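Local coordinates for protein cycloalternan-forming enzyme (Listeria monocytogenes serovar 1/2a, PDB 5F7U) that is a multidomain carbohydrate-active enzyme of glycoside hydrolase family 31, with a TIM-barrel domain and a family 6 carbohydrate-binding module, at residues T510-D513 and A514-W518. The protein carries 1 engineered substitution. Sequence-based numbering, arbitrary orientation.
Sequences TNKD and AVDWW
Asn-511 caps the first turn of helix 512-520 by reaching forward to Ala-514: its OD1 accepts from Ala-514 N at 3.2 Å. The N-H points well at the oxygen, but it arrives from above the amide carbonyl plane, about 70° out of it. With CG anti to the backbone N (chi1 179°), the amide folds over the helix start, and its CG also packs against the methyl CB of Ala-514 at 3.7 Å. The main-chain helix bonds start at the N-cap residue itself. Asn-511 O takes Val-515 N at 3.0 Å, Lys-512 O takes Asp-516 N at 2.9 Å, and Asp-513 O takes Trp-517 N at 3.0 Å. The helix belongs to the family 31 TIM-barrel domain, in the connection between barrel strands 452-457 and 534-536. Its buried face lies against helices 469-481 and 555-577: Trp-517 meets Tyr-477 of the first edge-to-face, while Val-515 touches Ser-569 of the second. Outside those two helices, Trp-517 gives its indole N-H to Gly-422 O. Val-515 CG2, set beside its own backbone N, comes within 3.3 Å of Asn-511 O. On the exposed side the extended Lys-512 chain passes obliquely by the Asp-516 carboxylate. Their charged ends do not touch, Lys-512 NZ standing 5.2 Å from Asp-516 OD2. Acidic Asp-513, in the first turn, would probably interact favourably with the helix dipole.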
loop_
_atom_site.group_PDB
_atom_site.type_symbol
_atom_site.label_atom_id
_atom_site.label_comp_id
_atom_site.label_asym_id
_atom_site.label_seq_id
_atom_site.Cartn_x
_atom_site.Cartn_y
_atom_site.Cartn_z
ATOM N N THR A 510 -20.223 -13.733 8.960
ATOM C CA THR A 510 -20.496 -14.835 8.011
ATOM C C THR A 510 -21.993 -15.148 7.919
ATOM O O THR A 510 -22.431 -15.895 7.030
ATOM C CB THR A 510 -19.703 -16.145 8.319
ATOM O OG1 THR A 510 -20.273 -16.861 9.423
ATOM C CG2 THR A 510 -18.226 -15.879 8.567
ATOM N N ASN A 511 -22.765 -14.583 8.847
ATOM C CA ASN A 511 -24.171 -14.900 9.018
ATOM C C ASN A 511 -24.972 -13.757 8.385
ATOM O O ASN A 511 -25.046 -12.677 8.953
ATOM C CB ASN A 511 -24.449 -15.075 10.527
ATOM C CG ASN A 511 -25.903 -15.400 10.856
ATOM O OD1 ASN A 511 -26.820 -15.089 10.096
ATOM N ND2 ASN A 511 -26.117 -15.990 12.027
ATOM N N LYS A 512 -25.555 -14.000 7.204
ATOM C CA LYS A 512 -26.238 -12.932 6.458
ATOM C C LYS A 512 -27.355 -12.258 7.269
ATOM O O LYS A 512 -27.473 -11.033 7.247
ATOM C CB LYS A 512 -26.755 -13.445 5.102
ATOM C CG LYS A 512 -27.251 -12.350 4.154
ATOM C CD LYS A 512 -28.092 -12.965 3.036
ATOM C CE LYS A 512 -28.871 -11.905 2.259
ATOM N NZ LYS A 512 -29.402 -12.492 0.996
ATOM N N ASP A 513 -28.145 -13.051 7.998
ATOM C CA ASP A 513 -29.185 -12.513 8.884
ATOM C C ASP A 513 -28.604 -11.612 10.002
ATOM O O ASP A 513 -29.175 -10.564 10.305
ATOM C CB ASP A 513 -30.040 -13.625 9.509
ATOM C CG ASP A 513 -30.843 -14.433 8.480
ATOM O OD1 ASP A 513 -31.132 -13.965 7.360
ATOM O OD2 ASP A 513 -31.219 -15.566 8.834
ATOM N N ALA A 514 -27.472 -12.014 10.583
ATOM C CA ALA A 514 -26.792 -11.213 11.617
ATOM C C ALA A 514 -26.329 -9.868 11.065
ATOM O O ALA A 514 -26.485 -8.828 11.718
ATOM C CB ALA A 514 -25.597 -11.966 12.191
ATOM N N VAL A 515 -25.738 -9.918 9.872
ATOM C CA VAL A 515 -25.253 -8.719 9.175
ATOM C C VAL A 515 -26.415 -7.784 8.875
ATOM O O VAL A 515 -26.331 -6.581 9.144
ATOM C CB VAL A 515 -24.498 -9.100 7.885
ATOM C CG1 VAL A 515 -24.049 -7.853 7.103
ATOM C CG2 VAL A 515 -23.297 -9.970 8.255
ATOM N N ASP A 516 -27.501 -8.340 8.321
ATOM C CA ASP A 516 -28.698 -7.546 8.038
ATOM C C ASP A 516 -29.221 -6.845 9.289
ATOM O O ASP A 516 -29.555 -5.661 9.228
ATOM C CB ASP A 516 -29.798 -8.402 7.378
ATOM C CG ASP A 516 -29.453 -8.790 5.924
ATOM O OD1 ASP A 516 -28.591 -8.124 5.282
ATOM O OD2 ASP A 516 -30.041 -9.771 5.421
ATOM N N TRP A 517 -29.255 -7.556 10.418
ATOM C CA TRP A 517 -29.674 -6.965 11.689
ATOM C C TRP A 517 -28.728 -5.855 12.124
ATOM O O TRP A 517 -29.148 -4.744 12.374
ATOM C CB TRP A 517 -29.780 -8.009 12.795
ATOM C CG TRP A 517 -29.968 -7.380 14.122
ATOM C CD1 TRP A 517 -31.058 -6.649 14.536
ATOM C CD2 TRP A 517 -29.039 -7.379 15.216
ATOM N NE1 TRP A 517 -30.855 -6.192 15.816
ATOM C CE2 TRP A 517 -29.630 -6.628 16.262
ATOM C CE3 TRP A 517 -27.759 -7.940 15.416
ATOM C CZ2 TRP A 517 -28.995 -6.429 17.503
ATOM C CZ3 TRP A 517 -27.116 -7.734 16.653
ATOM C CH2 TRP A 517 -27.745 -6.996 17.681
ATOM N N TRP A 518 -27.447 -6.174 12.214
ATOM C CA TRP A 518 -26.439 -5.212 12.691
ATOM C C TRP A 518 -26.479 -3.925 11.864
ATOM O O TRP A 518 -26.551 -2.825 12.425
ATOM C CB TRP A 518 -25.072 -5.853 12.579
ATOM C CG TRP A 518 -23.953 -5.119 13.235
ATOM C CD1 TRP A 518 -23.075 -4.249 12.634
ATOM C CD2 TRP A 518 -23.522 -5.252 14.597
ATOM N NE1 TRP A 518 -22.135 -3.813 13.551
ATOM C CE2 TRP A 518 -22.384 -4.414 14.760
ATOM C CE3 TRP A 518 -23.986 -6.004 15.700
ATOM C CZ2 TRP A 518 -21.692 -4.306 15.984
ATOM C CZ3 TRP A 518 -23.300 -5.894 16.925
ATOM C CH2 TRP A 518 -22.156 -5.045 17.049
#